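Local coordinates for putative oxidoreductase (Pseudomonas putida, PDB 3L6D), which probably acts as an NADP-dependent oxidoreductase, pairing a Rossmann-type nucleotide-binding domain with a helical domain related to those of reductive aminases, at residues B[142-147]-B[170-175]; B[97-102]-B[120-125]. All coordinates share one frame; numbering follows the deposited sequence.

Interaction 1: residues B[142-147]-B[170-175]; sequences IHTGDR and DEALAF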
ATOM      1  N   ILE B 142       8.946   1.936 -17.310  1.00 21.24           N
ATOM      2  CA  ILE B 142       9.652   0.714 -17.675  1.00 22.62           C
ATOM      3  C   ILE B 142       9.803   0.767 -19.187  1.00 22.08           C
ATOM      4  O   ILE B 142       8.877   1.177 -19.849  1.00 21.72           O
ATOM      5  CB  ILE B 142       8.749  -0.516 -17.328  1.00 24.13           C
ATOM      6  CG1 ILE B 142       8.550  -0.640 -15.813  1.00 22.65           C
ATOM      7  CG2 ILE B 142       9.371  -1.801 -17.882  1.00 23.41           C
ATOM      8  CD1 ILE B 142       7.278  -1.454 -15.440  1.00 25.95           C
ATOM      9  N   HIS B 143      10.969   0.404 -19.728  1.00 22.98           N
ATOM     10  CA  HIS B 143      11.183   0.386 -21.177  1.00 22.45           C
ATOM     11  C   HIS B 143      11.733  -0.951 -21.598  1.00 22.37           C
ATOM     12  O   HIS B 143      12.375  -1.648 -20.787  1.00 21.66           O
ATOM     13  CB  HIS B 143      12.163   1.513 -21.565  1.00 22.37           C
ATOM     14  CG  HIS B 143      11.565   2.883 -21.438  1.00 23.27           C
ATOM     15  ND1 HIS B 143      11.715   3.664 -20.302  1.00 23.57           N
ATOM     16  CD2 HIS B 143      10.779   3.591 -22.283  1.00 21.74           C
ATOM     17  CE1 HIS B 143      11.047   4.796 -20.461  1.00 22.09           C
ATOM     18  NE2 HIS B 143      10.469   4.771 -21.656  1.00 24.27           N
ATOM     19  N   THR B 144      11.430  -1.361 -22.837  1.00 21.86           N
ATOM     20  CA  THR B 144      11.913  -2.632 -23.349  1.00 21.40           C
ATOM     21  C   THR B 144      12.115  -2.449 -24.870  1.00 22.82           C
ATOM     22  O   THR B 144      11.888  -1.346 -25.375  1.00 21.93           O
ATOM     23  CB  THR B 144      10.950  -3.822 -22.995  1.00 21.94           C
ATOM     24  OG1 THR B 144      11.589  -5.055 -23.333  1.00 18.59           O
ATOM     25  CG2 THR B 144       9.617  -3.736 -23.688  1.00 19.58           C
ATOM     26  N   GLY B 145      12.535  -3.496 -25.581  1.00 23.33           N
ATOM     27  CA  GLY B 145      12.760  -3.431 -27.036  1.00 22.96           C
ATOM     28  C   GLY B 145      14.252  -3.341 -27.317  1.00 23.06           C
ATOM     29  O   GLY B 145      14.999  -4.256 -27.000  1.00 21.73           O
ATOM     30  N   ASP B 146      14.690  -2.194 -27.834  1.00 23.31           N
ATOM     31  CA  ASP B 146      16.067  -1.990 -28.271  1.00 24.49           C
ATOM     32  C   ASP B 146      16.877  -1.304 -27.178  1.00 22.44           C
ATOM     33  O   ASP B 146      16.722  -0.095 -26.926  1.00 21.74           O
ATOM     34  CB  ASP B 146      16.039  -1.143 -29.551  1.00 28.16           C
ATOM     35  CG  ASP B 146      17.394  -1.054 -30.259  1.00 43.16           C
ATOM     36  OD1 ASP B 146      18.421  -0.603 -29.685  1.00 30.37           O
ATOM     37  OD2 ASP B 146      17.405  -1.401 -31.451  1.00 32.27           O
ATOM     38  N   ARG B 147      17.782  -2.061 -26.534  1.00 21.49           N
ATOM     39  CA  ARG B 147      18.498  -1.543 -25.379  1.00 21.27           C
ATOM     40  C   ARG B 147      19.392  -0.378 -25.770  1.00 21.34           C
ATOM     41  O   ARG B 147      19.486   0.594 -25.039  1.00 21.43           O
ATOM     42  CB  ARG B 147      19.384  -2.642 -24.715  1.00 22.49           C
ATOM     43  CG  ARG B 147      19.991  -2.249 -23.367  1.00 31.36           C
ATOM     44  CD  ARG B 147      20.857  -3.416 -22.736  1.00 27.69           C
ATOM     45  NE  ARG B 147      20.022  -4.472 -22.105  1.00 35.74           N
ATOM     46  CZ  ARG B 147      19.620  -4.500 -20.826  1.00 29.20           C
ATOM     47  NH1 ARG B 147      19.968  -3.532 -19.971  1.00 36.89           N
ATOM     48  NH2 ARG B 147      18.853  -5.501 -20.390  1.00 36.21           N
ATOM     49  N   ASP B 170      10.438 -10.077 -22.442  1.00 26.14           N
ATOM     50  CA  ASP B 170       9.491 -10.882 -21.719  1.00 28.99           C
ATOM     51  C   ASP B 170       9.449 -10.549 -20.228  1.00 27.12           C
ATOM     52  O   ASP B 170       8.364 -10.609 -19.598  1.00 24.55           O
ATOM     53  CB  ASP B 170       9.760 -12.339 -22.024  1.00 33.55           C
ATOM     54  CG  ASP B 170       9.514 -12.635 -23.508  1.00 52.28           C
ATOM     55  OD1 ASP B 170       8.355 -12.431 -23.971  1.00 36.61           O
ATOM     56  OD2 ASP B 170      10.491 -12.965 -24.219  1.00 36.99           O
ATOM     57  N   GLU B 171      10.603 -10.127 -19.702  1.00 24.31           N
ATOM     58  CA  GLU B 171      10.635  -9.671 -18.314  1.00 23.34           C
ATOM     59  C   GLU B 171       9.867  -8.341 -18.160  1.00 21.72           C
ATOM     60  O   GLU B 171       9.146  -8.152 -17.187  1.00 22.12           O
ATOM     61  CB  GLU B 171      12.077  -9.525 -17.845  1.00 22.39           C
ATOM     62  CG  GLU B 171      12.771 -10.889 -17.762  1.00 26.77           C
ATOM     63  CD  GLU B 171      14.151 -10.799 -17.172  1.00 22.67           C
ATOM     64  OE1 GLU B 171      14.569  -9.693 -16.822  1.00 26.39           O
ATOM     65  OE2 GLU B 171      14.843 -11.843 -17.075  1.00 28.09           O
ATOM     66  N   ALA B 172      10.017  -7.445 -19.117  1.00 20.37           N
ATOM     67  CA  ALA B 172       9.317  -6.147 -19.024  1.00 20.75           C
ATOM     68  C   ALA B 172       7.803  -6.280 -18.968  1.00 20.13           C
ATOM     69  O   ALA B 172       7.133  -5.652 -18.125  1.00 20.39           O
ATOM     70  CB  ALA B 172       9.731  -5.197 -20.162  1.00 19.90           C
ATOM     71  N   LEU B 173       7.247  -7.111 -19.841  1.00 19.69           N
ATOM     72  CA  LEU B 173       5.811  -7.272 -19.871  1.00 22.13           C
ATOM     73  C   LEU B 173       5.306  -7.914 -18.593  1.00 21.94           C
ATOM     74  O   LEU B 173       4.309  -7.450 -18.017  1.00 22.22           O
ATOM     75  CB  LEU B 173       5.349  -8.095 -21.091  1.00 25.33           C
ATOM     76  CG  LEU B 173       5.776  -7.491 -22.427  1.00 31.96           C
ATOM     77  CD1 LEU B 173       5.335  -8.388 -23.569  1.00 28.35           C
ATOM     78  CD2 LEU B 173       5.223  -6.136 -22.554  1.00 28.94           C
ATOM     79  N   ALA B 174       6.004  -8.960 -18.155  1.00 20.15           N
ATOM     80  CA  ALA B 174       5.643  -9.703 -16.953  1.00 20.20           C
ATOM     81  C   ALA B 174       5.748  -8.788 -15.740  1.00 21.04           C
ATOM     82  O   ALA B 174       4.840  -8.740 -14.884  1.00 21.46           O
ATOM     83  CB  ALA B 174       6.595 -10.912 -16.769  1.00 19.85           C
ATOM     84  N   PHE B 175       6.848  -8.055 -15.667  1.00 19.80           N
ATOM     85  CA  PHE B 175       7.029  -7.197 -14.517  1.00 20.56           C
ATOM     86  C   PHE B 175       5.939  -6.114 -14.458  1.00 22.15           C
ATOM     87  O   PHE B 175       5.419  -5.786 -13.388  1.00 22.62           O
ATOM     88  CB  PHE B 175       8.394  -6.545 -14.539  1.00 19.71           C
ATOM     89  CG  PHE B 175       8.608  -5.635 -13.370  1.00 23.29           C
ATOM     90  CD1 PHE B 175       8.668  -6.169 -12.083  1.00 20.61           C
ATOM     91  CD2 PHE B 175       8.742  -4.278 -13.552  1.00 19.24           C
ATOM     92  CE1 PHE B 175       8.839  -5.335 -10.957  1.00 23.38           C
ATOM     93  CE2 PHE B 175       8.920  -3.419 -12.449  1.00 23.91           C
ATOM     94  CZ  PHE B 175       8.970  -3.971 -11.135  1.00 21.17           C
TER

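Interaction 2: residues B[97-102]-B[120-125]; sequences IVDYTT and GHYVKG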
ATOM      1  N   ILE B  97      11.677   5.027 -32.347  1.00 20.16           N
ATOM      2  CA  ILE B  97      10.277   5.203 -31.974  1.00 20.57           C
ATOM      3  C   ILE B  97      10.166   4.761 -30.549  1.00 20.74           C
ATOM      4  O   ILE B  97      10.510   3.589 -30.237  1.00 22.14           O
ATOM      5  CB  ILE B  97       9.367   4.267 -32.828  1.00 22.87           C
ATOM      6  CG1 ILE B  97       9.561   4.538 -34.315  1.00 32.47           C
ATOM      7  CG2 ILE B  97       7.890   4.415 -32.460  1.00 32.29           C
ATOM      8  CD1 ILE B  97       9.506   6.023 -34.686  1.00 25.17           C
ATOM      9  N   VAL B  98       9.647   5.630 -29.689  1.00 19.00           N
ATOM     10  CA  VAL B  98       9.351   5.260 -28.276  1.00 19.58           C
ATOM     11  C   VAL B  98       7.827   5.144 -28.115  1.00 19.87           C
ATOM     12  O   VAL B  98       7.117   6.157 -28.168  1.00 19.69           O
ATOM     13  CB  VAL B  98       9.956   6.303 -27.286  1.00 19.33           C
ATOM     14  CG1 VAL B  98       9.805   5.808 -25.807  1.00 23.74           C
ATOM     15  CG2 VAL B  98      11.425   6.531 -27.596  1.00 19.79           C
ATOM     16  N   ASP B  99       7.338   3.910 -27.981  1.00 19.44           N
ATOM     17  CA  ASP B  99       5.930   3.581 -28.117  1.00 21.64           C
ATOM     18  C   ASP B  99       5.301   3.392 -26.757  1.00 21.97           C
ATOM     19  O   ASP B  99       5.536   2.362 -26.100  1.00 20.34           O
ATOM     20  CB  ASP B  99       5.816   2.269 -28.935  1.00 23.02           C
ATOM     21  CG  ASP B  99       4.389   1.904 -29.312  1.00 35.69           C
ATOM     22  OD1 ASP B  99       3.422   2.651 -29.017  1.00 25.95           O
ATOM     23  OD2 ASP B  99       4.245   0.845 -29.941  1.00 25.34           O
ATOM     24  N   TYR B 100       4.516   4.394 -26.328  1.00 22.94           N
ATOM     25  CA  TYR B 100       3.744   4.300 -25.078  1.00 25.22           C
ATOM     26  C   TYR B 100       2.279   3.826 -25.273  1.00 28.74           C
ATOM     27  O   TYR B 100       1.535   3.808 -24.301  1.00 30.70           O
ATOM     28  CB  TYR B 100       3.760   5.632 -24.320  1.00 23.98           C
ATOM     29  CG  TYR B 100       5.105   5.997 -23.787  1.00 23.66           C
ATOM     30  CD1 TYR B 100       5.566   5.477 -22.589  1.00 24.65           C
ATOM     31  CD2 TYR B 100       5.939   6.865 -24.487  1.00 25.30           C
ATOM     32  CE1 TYR B 100       6.822   5.809 -22.080  1.00 23.81           C
ATOM     33  CE2 TYR B 100       7.203   7.180 -24.001  1.00 22.97           C
ATOM     34  CZ  TYR B 100       7.638   6.644 -22.811  1.00 25.52           C
ATOM     35  OH  TYR B 100       8.870   6.956 -22.315  1.00 23.54           O
ATOM     36  N   THR B 101       1.885   3.465 -26.496  1.00 29.41           N
ATOM     37  CA  THR B 101       0.481   3.106 -26.829  1.00 32.94           C
ATOM     38  C   THR B 101       0.196   1.732 -26.236  1.00 37.35           C
ATOM     39  O   THR B 101       0.984   0.821 -26.439  1.00 37.70           O
ATOM     40  CB  THR B 101       0.253   2.993 -28.340  1.00 31.76           C
ATOM     41  OG1 THR B 101       0.412   4.263 -28.974  1.00 33.60           O
ATOM     42  CG2 THR B 101      -1.174   2.461 -28.665  1.00 35.38           C
ATOM     43  N   THR B 102      -0.914   1.580 -25.510  1.00 40.64           N
ATOM     44  CA  THR B 102      -1.312   0.245 -25.003  1.00 43.07           C
ATOM     45  C   THR B 102      -1.708  -0.769 -26.084  1.00 45.47           C
ATOM     46  O   THR B 102      -2.541  -0.507 -26.961  1.00 45.61           O
ATOM     47  CB  THR B 102      -2.403   0.337 -23.952  1.00 42.73           C
ATOM     48  OG1 THR B 102      -2.039   1.359 -23.025  1.00 44.88           O
ATOM     49  CG2 THR B 102      -2.534  -0.995 -23.217  1.00 44.40           C
ATOM     50  N   GLY B 120      14.947   1.453 -38.394  1.00 23.63           N
ATOM     51  CA  GLY B 120      14.767   2.276 -37.206  1.00 23.52           C
ATOM     52  C   GLY B 120      14.942   1.431 -35.960  1.00 23.19           C
ATOM     53  O   GLY B 120      15.278   0.258 -36.043  1.00 23.23           O
ATOM     54  N   HIS B 121      14.699   2.011 -34.801  1.00 23.20           N
ATOM     55  CA  HIS B 121      14.894   1.293 -33.553  1.00 23.15           C
ATOM     56  C   HIS B 121      13.616   1.443 -32.799  1.00 22.96           C
ATOM     57  O   HIS B 121      12.995   2.522 -32.852  1.00 24.19           O
ATOM     58  CB  HIS B 121      16.048   1.922 -32.788  1.00 23.68           C
ATOM     59  CG  HIS B 121      17.274   2.066 -33.622  1.00 26.86           C
ATOM     60  ND1 HIS B 121      18.077   0.989 -33.947  1.00 25.15           N
ATOM     61  CD2 HIS B 121      17.803   3.145 -34.258  1.00 25.84           C
ATOM     62  CE1 HIS B 121      19.072   1.409 -34.713  1.00 26.77           C
ATOM     63  NE2 HIS B 121      18.926   2.709 -34.923  1.00 26.56           N
ATOM     64  N   TYR B 122      13.182   0.373 -32.152  1.00 20.03           N
ATOM     65  CA  TYR B 122      11.882   0.393 -31.507  1.00 19.96           C
ATOM     66  C   TYR B 122      12.042   0.260 -29.995  1.00 18.63           C
ATOM     67  O   TYR B 122      12.692  -0.684 -29.523  1.00 17.43           O
ATOM     68  CB  TYR B 122      11.026  -0.748 -32.054  1.00 21.86           C
ATOM     69  CG  TYR B 122       9.691  -0.819 -31.375  1.00 22.50           C
ATOM     70  CD1 TYR B 122       8.630  -0.006 -31.795  1.00 23.23           C
ATOM     71  CD2 TYR B 122       9.484  -1.690 -30.305  1.00 23.44           C
ATOM     72  CE1 TYR B 122       7.387  -0.088 -31.171  1.00 24.53           C
ATOM     73  CE2 TYR B 122       8.257  -1.758 -29.662  1.00 23.40           C
ATOM     74  CZ  TYR B 122       7.225  -0.945 -30.096  1.00 23.74           C
ATOM     75  OH  TYR B 122       6.011  -1.022 -29.433  1.00 26.75           O
ATOM     76  N   VAL B 123      11.551   1.238 -29.239  1.00 18.55           N
ATOM     77  CA  VAL B 123      11.486   1.098 -27.776  1.00 18.47           C
ATOM     78  C   VAL B 123      10.052   1.142 -27.306  1.00 19.30           C
ATOM     79  O   VAL B 123       9.288   2.064 -27.691  1.00 20.21           O
ATOM     80  CB  VAL B 123      12.297   2.240 -27.055  1.00 17.30           C
ATOM     81  CG1 VAL B 123      12.195   2.090 -25.540  1.00 19.63           C
ATOM     82  CG2 VAL B 123      13.765   2.231 -27.488  1.00 19.88           C
ATOM     83  N   LYS B 124       9.654   0.171 -26.496  1.00 18.89           N
ATOM     84  CA  LYS B 124       8.295   0.197 -25.946  1.00 21.49           C
ATOM     85  C   LYS B 124       8.408   0.814 -24.540  1.00 22.15           C
ATOM     86  O   LYS B 124       9.316   0.476 -23.809  1.00 22.20           O
ATOM     87  CB  LYS B 124       7.716  -1.221 -25.816  1.00 21.42           C
ATOM     88  CG  LYS B 124       6.359  -1.274 -25.081  1.00 24.85           C
ATOM     89  CD  LYS B 124       5.912  -2.791 -24.893  1.00 22.62           C
ATOM     90  CE  LYS B 124       4.495  -2.857 -24.226  1.00 25.29           C
ATOM     91  NZ  LYS B 124       3.544  -2.097 -25.108  1.00 22.71           N
ATOM     92  N   GLY B 125       7.513   1.734 -24.184  1.00 22.23           N
ATOM     93  CA  GLY B 125       7.561   2.301 -22.835  1.00 22.15           C
ATOM     94  C   GLY B 125       6.230   2.076 -22.108  1.00 23.50           C
ATOM     95  O   GLY B 125       5.162   1.961 -22.745  1.00 21.50           O
TER
HETATM   96  O   HOH W   1       3.650   0.568 -25.550  1.00 30.22           O
HETATM   97  O   HOH W   2       2.286   2.074 -22.416  1.00 27.83           O

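Interaction 1: residues B[142-147]-B[170-175]
Where the Rossmann-type domain hands over to the long helix 169-199, the first turns of that helix pack over strand 140-145, which runs antiparallel to its neighbour 121-128. The axes of strand segment 142-145 and helix segment 170-175 pass 8.1 Å apart at 146°, obliquely antiparallel, and the contact rests on van der Waals packing between Ile142 and Thr144 on the strand and Ala172 and Phe175 on the helix. Ile142 points its CB toward the helix and sends its two branches to different residues. CG2, anti to the backbone N, lies 4.1 Å from Ala172 CB. CG1, beside the backbone N at chi1 -66°, carries the longer arm, whose tip CD1 comes obliquely to the Phe175 ring, 3.7 Å from CD2 and only slightly farther from CE2. Phe175 meets it because its CG stands anti to its own backbone N, and Leu211 of the second subunit packs on the same residue. The short methyl of Ala172 lets helix and strand come close, with CB against Thr144 CB, OG1 and CG2. The beta-branched Thr144 has its OG1 anti to the backbone N (chi1 -171°), where it is hydrogen-bonded to Leu167 O, so its polar end is satisfied while its carbon side packs on Ala172. The tightest point is carbon on carbon, Thr144 CB to Ala172 CB at 3.4 Å.

Interaction 2: residues B[97-102]-B[120-125]
Asp99 and Tyr122 both hold CG anti to the backbone N (chi1 -172° and 177°), which brings carboxylate and phenol together on one face of a parallel strand pair, the two strands of a beta-alpha-beta crossover through helix 105-117 in the Rossmann-type sheet. Tyr122 OH donates to Asp99 OD2 over 2.6 Å. OD2 lies at the edge of the Tyr122 ring, in its plane, yet the hydroxyl reaches OD2 from above the carboxylate plane, the two planes being 80° apart. OD1 accepts from Thr101 N in an Asx turn, so each carboxylate oxygen has a partner, which would probably favour the ionised form, and the chain is turned just as the strand ends. An alanine at Asp99 would lose both bonds and would probably leave the hydroxyl of the buried Tyr122 without this acceptor and the turn less firmly fixed. The backbone follows the parallel pattern, with Ile97 and Asp99 each using both N and O; Val123 N to Ile97 O, at 2.8 Å, is almost straight. On the opposite face the beta-branched Val98 and Val123 lie side by side. Lys124 runs extended until its last torsion bends, bringing NZ 2.7 Å from water 1, which has Asp99 O and Thr101 O within hydrogen-bonding distance as possible acceptors for its protons. Gly125 suits its place because the Tyr100 ring lies obliquely against its backbone, where a CB would clash with CE1; Tyr100 CD1 stands 3.5 Å from Gly125 C.

How the interactions relate
The centres lie about 11 Å apart, and both contacts reach the same sheet, in which strands 96-99, 121-128 and 140-145 are consecutive neighbours. Along the chain they come in series: 97-102 with 120-125 closes a parallel crossover, then the chain reverses into strand 140-145 and, after two short helices and strand 163-166, enters helix 169-199, which completes interaction 1. The two are joined directly, by a probable backbone hydrogen bond between Lys124 N and Thr144 O and a probable side-chain hydrogen bond between Tyr100 OH and His143 NE2. Interaction 2 thus belongs to the interior of the nucleotide-binding-type domain, whereas interaction 1 fastens that sheet to the helix leading into the C-terminal domain.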